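Local coordinates for type IV pilus secretin PilQ family protein (Vibrio cholerae, PDB 6W6M) that forms a fourteen-subunit secretin required for natural competence, probably the outer-membrane channel through which the type IVa competence pilus passes, at residues 477-482 against 507-512; 517-522 against 561-566; 321-326 against 464-469; 428-433 against 468-473. All blocks are in the same frame, centred on the assembly; numbering follows the deposited sequence.

All four contacts lie in the secretin part of the chain, where a four-stranded antiparallel sheet (434-444, 456-471, 475-493, 496-513) meets a second antiparallel sheet that includes 320-347, 404-429, 518-534 and 549-568. Contact 1 is internal to the first sheet and contact 2 to the second. Contact 3 joins the two layers, which are consistent with the inner and outer walls of the secretin barrel; contact 4 ties a turn after 404-429 to the end of 456-471. Contact 3 centres about 8 Å from contact 1 and about 10 Å from contact 4, with which it shares Pro468 and Gln469. Along the chain, contacts 3 and 4 close before contact 1, and contact 2 closes last.

Contact 1. Residues 477-482 against 507-512; sequences VLDLSV and GTQVLV
Leu478 with Val510 and Leu480 with Thr508 are the hydrogen-bonded pairs of an antiparallel beta hairpin, strands 475-493 and 496-513, in the four-stranded sheet of the secretin domain. Each pair is closed by two amide-to-carbonyl bonds; Leu480 N to Thr508 O, at 2.9 Å and 173°, is almost straight. In the non-hydrogen-bonded pairs between and beside them, alpha carbons add weaker C-H...O contacts, as from Gln509 CA to Leu478 O at 3.2 Å. Apolar contacts occupy the face of Leu478, Leu480 and Val510. Leu480 reaches Val510 CG2 through CD1 (3.5 Å), the two side chains crossing at about a right angle, and Leu478 CD1 rests against Val512 CG1 at 4.2 Å. Leu520 of the following strand and Val466 and Pro468 of strand 456-471 continue this packing. The other face is mixed. Val477 CG2 meets Leu511 CD1 at 4.3 Å; beside them Asp479 and Gln509 run side by side, pointing the same way, with carboxylate and amide planes 86° apart. Gln509 CG, anti to the backbone N (chi1 -174°), lies 3.0 Å from Asp479 OD1. The extended chain beyond it brings NE2 to 3.4 Å from Val477 CG1. Lys263 of a neighbouring subunit packs against both Asp479 and Gln509. Backbone bonds and apolar contacts therefore hold the hairpin, while Asp479 OD1 and Gln509 OE1, both acceptors, add no bond to each other.

Contact 2. Residues 517-522 against 561-566; sequences TVVLGG and LIFVTP
The Phe563 ring is the flat side-chain group facing segment 517-522, and its neighbours there all approach obliquely. Val519 CB lies 4.3 Å from CD2 of Phe563, and Thr517 OG1 is 3.9 Å from the same carbon; Arg326 of strand 320-347 also packs on Phe563. The motif is an antiparallel pair of strands, 518-534 with 549-568, in the sheet that in other secretins forms the outer barrel wall. Val518 and Val564 make a hydrogen-bonded pair with both bonds nearly along the C=O axis. Beyond Val519 and Phe563 the register slips by one residue, a beta bulge at Leu520 and Gly521: Leu520 N bonds to Ile562 O at 2.9 Å, yet Ile562 N bonds to Gly521 O. Leu520 turns away from extended geometry here (psi -39°). Its side chain crosses those of Ile562 and Val564 at a slant, with CG 3.8 Å from Val564 CG1 and CD1 4.0 Å from Ile562 CG2, and Val510 of strand 496-513 packs on it from the other sheet. Val518 and Val564 lie side by side on this face, pointing the same way. Towards the edge of the pairing, Val564 O takes two donors: Val518 N, and Thr517 OG1, which sits above the carbonyl plane, 60° out of it, at 3.3 Å.

Contact 3. Residues 321-326 against 464-469; sequences VQIEAR and LKVTPQ
Ile323 is the bump that strand 321-326 sets against strand 464-469, and the hollow it faces is lined by Leu464, Val466 and Pro468. Its CD1 methyl meets two of them from different sides, 4.3 Å from Val466 CG1 and 4.4 Å from Pro468 CG, while the other branch, CG2, turns to Leu464 CD2 at 4.4 Å. One forked side chain thus meets three alternate residues of the opposing strand. The next inward-facing position, Ala325, is short, and Leu464 extends toward it. The first torsion of Leu464 sets CG anti to the backbone N (chi1 177°), carrying it toward the other sheet. Its CD1 lies 4.2 Å from Ala325 CB. The segment axes approach to 9.0 Å with their directions 136° apart, and no hydrogen bond joins them. This is face-to-face packing of two antiparallel sheets, as in a beta sandwich; in secretins of known structure the corresponding sheets make the inner and outer walls of a double-walled barrel. Within its own sheet Val466 also packs on Leu480, and Pro468 on Leu478. From the outer layer, Leu426 touches Val466 and Thr428 touches Pro468, while Val564 packs beside Ile323 on the neighbouring strand 549-568.

Contact 4. Residues 428-433 against 468-473; sequences TTNKQP and PQITPD
Asn430 and Lys431, the two central residues of a type II beta turn from Thr429 to Gln432, supply polar partners for the end of strand 456-471. With CG anti to the backbone N (chi1 -168°), Asn430 places that carbon 3.9 Å from Ile470 N. Asn430 OD1 accepts a weak bond from the same Ile470 N, 3.2 Å long and bent to 134°. In return Lys431 N bonds weakly to Pro468 O at 3.2 Å, and Lys431 CA adds a C-H...O contact to that oxygen. The third link runs between side chains: Lys431 and Gln469 lie side by side, pointing the same way, with Lys431 CD 3.8 Å from Gln469 CG and a weak bond of 3.5 Å from Lys431 NZ to Gln469 OE1. That ammonium also makes a long, weak ion pair with Glu290 of a neighbouring subunit. Inside the turn segment, Thr428 OG1 reaches Gln432 O through a further weak bond, and Thr428 CG2 meets Pro468 CG tip to tip at 3.9 Å. Backbone hydrogen bonds also join Asn430 to Lys319 and Gln469 to Val477. Thr429 OG1 bonds weakly to Gln509 O of a different neighbouring subunit, so the turn also sits at a subunit interface. The two segments are joined by three weak bonds, spread over backbone and side chains, with an apolar touch at the proline; the lysine ammonium has weak, long partners in an amide oxygen and a carboxylate of another subunit, which may partly balance its charge.

Contact 1. Residues 477-482 against 507-512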
loop_
_atom_site.group_PDB
_atom_site.type_symbol
_atom_site.label_atom_id
_atom_site.label_comp_id
_atom_site.label_asym_id
_atom_site.label_seq_id
_atom_site.Cartn_x
_atom_site.Cartn_y
_atom_site.Cartn_z
ATOM N N VAL A 477 50.471 -2.671 -19.683
ATOM C CA VAL A 477 49.148 -3.231 -19.931
ATOM C C VAL A 477 48.160 -2.127 -19.590
ATOM O O VAL A 477 48.132 -1.644 -18.456
ATOM C CB VAL A 477 48.875 -4.494 -19.105
ATOM C CG1 VAL A 477 47.456 -4.951 -19.314
ATOM C CG2 VAL A 477 49.835 -5.590 -19.467
ATOM N N LEU A 478 47.351 -1.712 -20.559
ATOM C CA LEU A 478 46.432 -0.595 -20.374
ATOM C C LEU A 478 44.987 -1.061 -20.454
ATOM O O LEU A 478 44.604 -1.724 -21.423
ATOM C CB LEU A 478 46.683 0.488 -21.420
ATOM C CG LEU A 478 48.014 1.242 -21.417
ATOM C CD1 LEU A 478 48.093 2.145 -22.611
ATOM C CD2 LEU A 478 48.207 2.038 -20.158
ATOM N N ASP A 479 44.186 -0.696 -19.448
ATOM C CA ASP A 479 42.703 -0.809 -19.528
ATOM C C ASP A 479 42.106 0.532 -19.967
ATOM O O ASP A 479 42.156 1.484 -19.171
ATOM C CB ASP A 479 42.105 -1.239 -18.187
ATOM C CG ASP A 479 42.285 -2.716 -17.882
ATOM O OD1 ASP A 479 42.518 -3.487 -18.833
ATOM O OD2 ASP A 479 42.190 -3.081 -16.694
ATOM N N LEU A 480 41.547 0.588 -21.179
ATOM C CA LEU A 480 41.369 1.868 -21.917
ATOM C C LEU A 480 39.876 2.106 -22.162
ATOM O O LEU A 480 39.196 1.165 -22.603
ATOM C CB LEU A 480 42.123 1.776 -23.247
ATOM C CG LEU A 480 43.641 1.656 -23.137
ATOM C CD1 LEU A 480 44.260 1.425 -24.506
ATOM C CD2 LEU A 480 44.235 2.893 -22.485
ATOM N N SER A 481 39.398 3.323 -21.893
ATOM C CA SER A 481 38.132 3.821 -22.492
ATOM C C SER A 481 38.367 5.200 -23.114
ATOM O O SER A 481 38.839 6.092 -22.396
ATOM C CB SER A 481 37.037 3.872 -21.461
ATOM O OG SER A 481 35.962 3.023 -21.827
ATOM N N VAL A 482 38.047 5.360 -24.399
ATOM C CA VAL A 482 38.194 6.692 -25.067
ATOM C C VAL A 482 36.896 7.031 -25.813
ATOM O O VAL A 482 36.503 6.230 -26.676
ATOM C CB VAL A 482 39.385 6.682 -26.045
ATOM C CG1 VAL A 482 39.551 8.013 -26.758
ATOM C CG2 VAL A 482 40.679 6.265 -25.367
ATOM N N GLY A 507 36.536 0.708 -26.205
ATOM C CA GLY A 507 36.997 0.205 -24.931
ATOM C C GLY A 507 37.747 -1.098 -25.076
ATOM O O GLY A 507 37.250 -2.023 -25.710
ATOM N N THR A 508 38.939 -1.195 -24.496
ATOM C CA THR A 508 39.788 -2.355 -24.743
ATOM C C THR A 508 40.740 -2.588 -23.581
ATOM O O THR A 508 40.783 -1.831 -22.609
ATOM C CB THR A 508 40.630 -2.205 -26.024
ATOM O OG1 THR A 508 41.470 -1.048 -25.945
ATOM C CG2 THR A 508 39.764 -2.109 -27.236
ATOM N N GLN A 509 41.521 -3.653 -23.721
ATOM C CA GLN A 509 42.726 -3.883 -22.937
ATOM C C GLN A 509 43.840 -4.225 -23.909
ATOM O O GLN A 509 43.686 -5.128 -24.727
ATOM C CB GLN A 509 42.526 -5.004 -21.924
ATOM C CG GLN A 509 43.695 -5.182 -20.994
ATOM C CD GLN A 509 43.415 -6.173 -19.900
ATOM O OE1 GLN A 509 42.306 -6.674 -19.770
ATOM N NE2 GLN A 509 44.420 -6.464 -19.104
ATOM N N VAL A 510 44.949 -3.494 -23.845
ATOM C CA VAL A 510 46.051 -3.709 -24.775
ATOM C C VAL A 510 47.372 -3.791 -24.023
ATOM O O VAL A 510 47.464 -3.485 -22.837
ATOM C CB VAL A 510 46.135 -2.623 -25.868
ATOM C CG1 VAL A 510 44.903 -2.658 -26.747
ATOM C CG2 VAL A 510 46.346 -1.250 -25.254
ATOM N N LEU A 511 48.405 -4.196 -24.757
ATOM C CA LEU A 511 49.749 -4.433 -24.239
ATOM C C LEU A 511 50.731 -3.781 -25.201
ATOM O O LEU A 511 50.835 -4.199 -26.354
ATOM C CB LEU A 511 50.036 -5.930 -24.089
ATOM C CG LEU A 511 51.510 -6.343 -24.127
ATOM C CD1 LEU A 511 52.269 -5.729 -22.960
ATOM C CD2 LEU A 511 51.644 -7.858 -24.122
ATOM N N VAL A 512 51.442 -2.758 -24.741
ATOM C CA VAL A 512 52.203 -1.887 -25.630
ATOM C C VAL A 512 53.569 -1.578 -25.025
ATOM O O VAL A 512 53.713 -1.448 -23.809
ATOM C CB VAL A 512 51.390 -0.601 -25.932
ATOM C CG1 VAL A 512 51.157 0.185 -24.674
ATOM C CG2 VAL A 512 52.058 0.271 -26.967
#

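Contact 2. Residues 517-522 against 561-566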
loop_
_atom_site.group_PDB
_atom_site.type_symbol
_atom_site.label_atom_id
_atom_site.label_comp_id
_atom_site.label_asym_id
_atom_site.label_seq_id
_atom_site.Cartn_x
_atom_site.Cartn_y
_atom_site.Cartn_z
ATOM N N THR A 517 53.711 4.130 -30.242
ATOM C CA THR A 517 52.288 4.248 -30.503
ATOM C C THR A 517 51.730 2.971 -31.123
ATOM O O THR A 517 52.410 2.257 -31.858
ATOM C CB THR A 517 52.000 5.419 -31.441
ATOM O OG1 THR A 517 50.591 5.634 -31.508
ATOM C CG2 THR A 517 52.506 5.142 -32.828
ATOM N N VAL A 518 50.466 2.697 -30.820
ATOM C CA VAL A 518 49.707 1.631 -31.460
ATOM C C VAL A 518 48.368 2.210 -31.878
ATOM O O VAL A 518 47.888 3.164 -31.265
ATOM C CB VAL A 518 49.502 0.408 -30.542
ATOM C CG1 VAL A 518 50.815 -0.228 -30.213
ATOM C CG2 VAL A 518 48.784 0.789 -29.284
ATOM N N VAL A 519 47.778 1.660 -32.931
ATOM C CA VAL A 519 46.426 2.045 -33.318
ATOM C C VAL A 519 45.441 1.067 -32.688
ATOM O O VAL A 519 45.558 -0.147 -32.856
ATOM C CB VAL A 519 46.277 2.115 -34.847
ATOM C CG1 VAL A 519 46.499 0.770 -35.473
ATOM C CG2 VAL A 519 44.937 2.703 -35.249
ATOM N N LEU A 520 44.494 1.599 -31.922
ATOM C CA LEU A 520 43.549 0.765 -31.194
ATOM C C LEU A 520 42.423 0.295 -32.096
ATOM O O LEU A 520 41.946 -0.832 -31.969
ATOM C CB LEU A 520 42.974 1.528 -30.005
ATOM C CG LEU A 520 43.904 1.935 -28.875
ATOM C CD1 LEU A 520 43.157 2.797 -27.892
ATOM C CD2 LEU A 520 44.444 0.711 -28.198
ATOM N N GLY A 521 41.947 1.164 -32.976
ATOM C CA GLY A 521 40.890 0.813 -33.893
ATOM C C GLY A 521 40.599 1.955 -34.836
ATOM O O GLY A 521 41.190 3.035 -34.751
ATOM N N GLY A 522 39.670 1.700 -35.741
ATOM C CA GLY A 522 39.253 2.708 -36.692
ATOM C C GLY A 522 38.021 2.248 -37.424
ATOM O O GLY A 522 37.598 1.100 -37.308
ATOM N N LEU A 561 40.430 7.124 -36.980
ATOM C CA LEU A 561 41.506 6.346 -36.371
ATOM C C LEU A 561 41.741 6.785 -34.934
ATOM O O LEU A 561 41.599 7.965 -34.603
ATOM C CB LEU A 561 42.816 6.486 -37.148
ATOM C CG LEU A 561 42.867 5.937 -38.570
ATOM C CD1 LEU A 561 44.169 6.295 -39.211
ATOM C CD2 LEU A 561 42.695 4.442 -38.573
ATOM N N ILE A 562 42.127 5.833 -34.079
ATOM C CA ILE A 562 42.442 6.123 -32.681
ATOM C C ILE A 562 43.813 5.554 -32.332
ATOM O O ILE A 562 44.062 4.365 -32.537
ATOM C CB ILE A 562 41.363 5.566 -31.735
ATOM C CG1 ILE A 562 40.041 6.300 -31.958
ATOM C CG2 ILE A 562 41.794 5.716 -30.300
ATOM C CD1 ILE A 562 38.865 5.682 -31.291
ATOM N N PHE A 563 44.701 6.401 -31.812
ATOM C CA PHE A 563 46.050 6.035 -31.396
ATOM C C PHE A 563 46.215 6.214 -29.893
ATOM O O PHE A 563 45.512 7.004 -29.266
ATOM C CB PHE A 563 47.126 6.894 -32.073
ATOM C CG PHE A 563 47.089 6.877 -33.559
ATOM C CD1 PHE A 563 46.293 7.760 -34.253
ATOM C CD2 PHE A 563 47.885 6.013 -34.269
ATOM C CE1 PHE A 563 46.269 7.758 -35.621
ATOM C CE2 PHE A 563 47.862 6.009 -35.638
ATOM C CZ PHE A 563 47.052 6.884 -36.313
ATOM N N VAL A 564 47.200 5.519 -29.325
ATOM C CA VAL A 564 47.574 5.709 -27.929
ATOM C C VAL A 564 49.073 5.500 -27.793
ATOM O O VAL A 564 49.672 4.698 -28.509
ATOM C CB VAL A 564 46.783 4.777 -26.982
ATOM C CG1 VAL A 564 47.073 3.332 -27.258
ATOM C CG2 VAL A 564 47.098 5.096 -25.554
ATOM N N THR A 565 49.686 6.249 -26.879
ATOM C CA THR A 565 51.115 6.124 -26.607
ATOM C C THR A 565 51.434 6.405 -25.142
ATOM O O THR A 565 51.263 7.531 -24.671
ATOM C CB THR A 565 51.926 7.049 -27.517
ATOM O OG1 THR A 565 53.290 7.073 -27.095
ATOM C CG2 THR A 565 51.377 8.442 -27.508
ATOM N N PRO A 566 51.887 5.408 -24.393
ATOM C CA PRO A 566 52.267 5.621 -22.997
ATOM C C PRO A 566 53.758 5.908 -22.851
ATOM O O PRO A 566 54.523 5.863 -23.810
ATOM C CB PRO A 566 51.901 4.286 -22.353
ATOM C CG PRO A 566 52.163 3.314 -23.416
ATOM C CD PRO A 566 51.876 3.980 -24.732
#

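Contact 3. Residues 321-326 against 464-469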
loop_
_atom_site.group_PDB
_atom_site.type_symbol
_atom_site.label_atom_id
_atom_site.label_comp_id
_atom_site.label_asym_id
_atom_site.label_seq_id
_atom_site.Cartn_x
_atom_site.Cartn_y
_atom_site.Cartn_z
ATOM N N VAL A 321 53.193 7.263 -14.892
ATOM C CA VAL A 321 53.012 7.019 -16.316
ATOM C C VAL A 321 52.259 8.189 -16.925
ATOM O O VAL A 321 51.397 8.794 -16.281
ATOM C CB VAL A 321 52.264 5.695 -16.574
ATOM C CG1 VAL A 321 51.980 5.520 -18.034
ATOM C CG2 VAL A 321 53.066 4.538 -16.074
ATOM N N GLN A 322 52.581 8.487 -18.177
ATOM C CA GLN A 322 51.937 9.522 -18.967
ATOM C C GLN A 322 51.261 8.879 -20.165
ATOM O O GLN A 322 51.919 8.198 -20.948
ATOM C CB GLN A 322 52.972 10.543 -19.422
ATOM C CG GLN A 322 52.433 11.665 -20.263
ATOM C CD GLN A 322 53.536 12.522 -20.825
ATOM O OE1 GLN A 322 54.645 12.549 -20.290
ATOM N NE2 GLN A 322 53.248 13.220 -21.916
ATOM N N ILE A 323 49.957 9.093 -20.314
ATOM C CA ILE A 323 49.171 8.445 -21.361
ATOM C C ILE A 323 48.573 9.501 -22.279
ATOM O O ILE A 323 48.046 10.517 -21.818
ATOM C CB ILE A 323 48.065 7.532 -20.782
ATOM C CG1 ILE A 323 48.673 6.358 -20.020
ATOM C CG2 ILE A 323 47.186 6.977 -21.878
ATOM C CD1 ILE A 323 48.688 6.539 -18.541
ATOM N N GLU A 324 48.708 9.291 -23.584
ATOM C CA GLU A 324 48.185 10.239 -24.554
ATOM C C GLU A 324 47.434 9.585 -25.703
ATOM O O GLU A 324 47.999 8.827 -26.479
ATOM C CB GLU A 324 49.303 11.115 -25.111
ATOM C CG GLU A 324 48.799 12.172 -26.075
ATOM C CD GLU A 324 49.901 13.068 -26.587
ATOM O OE1 GLU A 324 51.070 12.839 -26.217
ATOM O OE2 GLU A 324 49.597 13.999 -27.360
ATOM N N ALA A 325 46.152 9.902 -25.801
ATOM C CA ALA A 325 45.290 9.389 -26.856
ATOM C C ALA A 325 45.216 10.380 -28.009
ATOM O O ALA A 325 45.469 11.569 -27.851
ATOM C CB ALA A 325 43.892 9.084 -26.317
ATOM N N ARG A 326 44.872 9.877 -29.189
ATOM C CA ARG A 326 44.789 10.734 -30.366
ATOM C C ARG A 326 43.692 10.246 -31.297
ATOM O O ARG A 326 43.761 9.126 -31.795
ATOM C CB ARG A 326 46.120 10.770 -31.108
ATOM C CG ARG A 326 46.287 11.973 -31.965
ATOM C CD ARG A 326 47.445 11.820 -32.897
ATOM N NE ARG A 326 47.772 13.088 -33.534
ATOM C CZ ARG A 326 48.151 13.209 -34.798
ATOM N NH1 ARG A 326 48.239 12.133 -35.567
ATOM N NH2 ARG A 326 48.426 14.403 -35.301
ATOM N N LEU A 464 38.862 10.599 -21.694
ATOM C CA LEU A 464 39.828 9.519 -21.572
ATOM C C LEU A 464 39.791 8.961 -20.159
ATOM O O LEU A 464 39.851 9.715 -19.188
ATOM C CB LEU A 464 41.235 9.997 -21.908
ATOM C CG LEU A 464 42.374 8.992 -21.758
ATOM C CD1 LEU A 464 42.206 7.825 -22.699
ATOM C CD2 LEU A 464 43.701 9.667 -21.979
ATOM N N LYS A 465 39.708 7.636 -20.053
ATOM C CA LYS A 465 39.621 6.935 -18.778
ATOM C C LYS A 465 40.588 5.764 -18.808
ATOM O O LYS A 465 40.454 4.888 -19.668
ATOM C CB LYS A 465 38.207 6.433 -18.557
ATOM C CG LYS A 465 37.649 6.687 -17.206
ATOM C CD LYS A 465 36.170 6.460 -17.226
ATOM C CE LYS A 465 35.538 7.270 -18.328
ATOM N NZ LYS A 465 35.891 8.711 -18.220
ATOM N N VAL A 466 41.548 5.718 -17.883
ATOM C CA VAL A 466 42.619 4.736 -18.013
ATOM C C VAL A 466 43.090 4.208 -16.662
ATOM O O VAL A 466 43.073 4.915 -15.645
ATOM C CB VAL A 466 43.795 5.323 -18.833
ATOM C CG1 VAL A 466 44.412 6.507 -18.132
ATOM C CG2 VAL A 466 44.830 4.265 -19.146
ATOM N N THR A 467 43.487 2.910 -16.667
ATOM C CA THR A 467 44.248 2.273 -15.586
ATOM C C THR A 467 45.469 1.538 -16.139
ATOM O O THR A 467 45.328 0.599 -16.935
ATOM C CB THR A 467 43.390 1.291 -14.780
ATOM O OG1 THR A 467 42.064 1.804 -14.623
ATOM C CG2 THR A 467 43.983 1.087 -13.400
ATOM N N PRO A 468 46.684 1.971 -15.776
ATOM C CA PRO A 468 47.903 1.348 -16.308
ATOM C C PRO A 468 48.551 0.318 -15.395
ATOM O O PRO A 468 48.204 0.222 -14.220
ATOM C CB PRO A 468 48.819 2.553 -16.508
ATOM C CG PRO A 468 48.449 3.453 -15.401
ATOM C CD PRO A 468 46.984 3.245 -15.109
ATOM N N GLN A 469 49.513 -0.440 -15.918
ATOM C CA GLN A 469 50.273 -1.404 -15.128
ATOM C C GLN A 469 51.622 -1.634 -15.792
ATOM O O GLN A 469 51.678 -1.953 -16.978
ATOM C CB GLN A 469 49.518 -2.728 -14.988
ATOM C CG GLN A 469 50.282 -3.783 -14.221
ATOM C CD GLN A 469 49.551 -5.103 -14.092
ATOM O OE1 GLN A 469 48.350 -5.145 -13.859
ATOM N NE2 GLN A 469 50.284 -6.192 -14.236
#

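Contact 4. Residues 428-433 against 468-473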
loop_
_atom_site.group_PDB
_atom_site.type_symbol
_atom_site.label_atom_id
_atom_site.label_comp_id
_atom_site.label_asym_id
_atom_site.label_seq_id
_atom_site.Cartn_x
_atom_site.Cartn_y
_atom_site.Cartn_z
ATOM N N THR A 428 49.645 9.857 -14.149
ATOM C CA THR A 428 49.053 9.150 -13.016
ATOM C C THR A 428 50.095 8.219 -12.406
ATOM O O THR A 428 51.196 8.064 -12.933
ATOM C CB THR A 428 47.797 8.382 -13.442
ATOM O OG1 THR A 428 47.124 7.875 -12.287
ATOM C CG2 THR A 428 48.156 7.234 -14.354
ATOM N N THR A 429 49.689 7.574 -11.308
ATOM C CA THR A 429 50.534 6.619 -10.543
ATOM C C THR A 429 50.156 5.186 -10.945
ATOM O O THR A 429 48.977 4.960 -11.255
ATOM C CB THR A 429 50.366 6.822 -9.026
ATOM O OG1 THR A 429 50.773 8.147 -8.670
ATOM C CG2 THR A 429 51.338 5.939 -8.258
ATOM N N ASN A 430 51.130 4.269 -10.949
ATOM C CA ASN A 430 50.924 2.895 -11.381
ATOM C C ASN A 430 49.771 2.238 -10.631
ATOM O O ASN A 430 49.673 2.333 -9.409
ATOM C CB ASN A 430 52.217 2.107 -11.172
ATOM C CG ASN A 430 52.204 0.761 -11.847
ATOM O OD1 ASN A 430 51.578 0.585 -12.879
ATOM N ND2 ASN A 430 52.926 -0.187 -11.285
ATOM N N LYS A 431 48.896 1.571 -11.386
ATOM C CA LYS A 431 47.761 0.798 -10.867
ATOM C C LYS A 431 46.658 1.688 -10.300
ATOM O O LYS A 431 45.866 1.262 -9.466
ATOM C CB LYS A 431 48.207 -0.220 -9.816
ATOM C CG LYS A 431 49.154 -1.309 -10.291
ATOM C CD LYS A 431 48.473 -2.320 -11.170
ATOM C CE LYS A 431 47.194 -2.817 -10.555
ATOM N NZ LYS A 431 46.974 -4.257 -10.817
ATOM N N GLN A 432 46.572 2.913 -10.796
ATOM C CA GLN A 432 45.684 3.919 -10.222
ATOM C C GLN A 432 44.794 4.543 -11.293
ATOM O O GLN A 432 45.297 4.945 -12.346
ATOM C CB GLN A 432 46.519 4.990 -9.530
ATOM C CG GLN A 432 47.273 4.521 -8.335
ATOM C CD GLN A 432 46.367 3.978 -7.260
ATOM O OE1 GLN A 432 45.292 4.523 -6.997
ATOM N NE2 GLN A 432 46.794 2.896 -6.624
ATOM N N PRO A 433 43.479 4.634 -11.074
ATOM C CA PRO A 433 42.575 5.083 -12.144
ATOM C C PRO A 433 42.527 6.600 -12.296
ATOM O O PRO A 433 42.447 7.342 -11.318
ATOM C CB PRO A 433 41.212 4.536 -11.705
ATOM C CG PRO A 433 41.484 3.646 -10.548
ATOM C CD PRO A 433 42.730 4.126 -9.920
ATOM N N PRO A 468 46.684 1.971 -15.776
ATOM C CA PRO A 468 47.903 1.348 -16.308
ATOM C C PRO A 468 48.551 0.318 -15.395
ATOM O O PRO A 468 48.204 0.222 -14.220
ATOM C CB PRO A 468 48.819 2.553 -16.508
ATOM C CG PRO A 468 48.449 3.453 -15.401
ATOM C CD PRO A 468 46.984 3.245 -15.109
ATOM N N GLN A 469 49.513 -0.440 -15.918
ATOM C CA GLN A 469 50.273 -1.404 -15.128
ATOM C C GLN A 469 51.622 -1.634 -15.792
ATOM O O GLN A 469 51.678 -1.953 -16.978
ATOM C CB GLN A 469 49.518 -2.728 -14.988
ATOM C CG GLN A 469 50.282 -3.783 -14.221
ATOM C CD GLN A 469 49.551 -5.103 -14.092
ATOM O OE1 GLN A 469 48.350 -5.145 -13.859
ATOM N NE2 GLN A 469 50.284 -6.192 -14.236
ATOM N N ILE A 470 52.699 -1.488 -15.030
ATOM C CA ILE A 470 54.062 -1.624 -15.536
ATOM C C ILE A 470 54.545 -3.047 -15.283
ATOM O O ILE A 470 54.393 -3.573 -14.177
ATOM C CB ILE A 470 55.006 -0.608 -14.877
ATOM C CG1 ILE A 470 54.632 0.808 -15.276
ATOM C CG2 ILE A 470 56.434 -0.888 -15.264
ATOM C CD1 ILE A 470 55.333 1.851 -14.478
ATOM N N THR A 471 55.132 -3.664 -16.298
ATOM C CA THR A 471 55.648 -5.026 -16.262
ATOM C C THR A 471 57.174 -5.024 -16.335
ATOM O O THR A 471 57.795 -3.995 -16.607
ATOM C CB THR A 471 55.049 -5.834 -17.415
ATOM O OG1 THR A 471 55.717 -5.498 -18.632
ATOM C CG2 THR A 471 53.573 -5.545 -17.553
ATOM N N PRO A 472 57.824 -6.172 -16.085
ATOM C CA PRO A 472 59.300 -6.162 -16.013
ATOM C C PRO A 472 60.003 -5.822 -17.315
ATOM O O PRO A 472 60.956 -5.036 -17.303
ATOM C CB PRO A 472 59.628 -7.586 -15.555
ATOM C CG PRO A 472 58.426 -8.055 -14.889
ATOM C CD PRO A 472 57.292 -7.471 -15.643
ATOM N N ASP A 473 59.582 -6.397 -18.438
ATOM C CA ASP A 473 60.345 -6.205 -19.663
ATOM C C ASP A 473 59.942 -4.956 -20.437
ATOM O O ASP A 473 59.748 -5.023 -21.655
ATOM C CB ASP A 473 60.205 -7.433 -20.558
ATOM C CG ASP A 473 58.784 -7.689 -20.963
ATOM O OD1 ASP A 473 57.905 -6.953 -20.484
ATOM O OD2 ASP A 473 58.541 -8.621 -21.755
#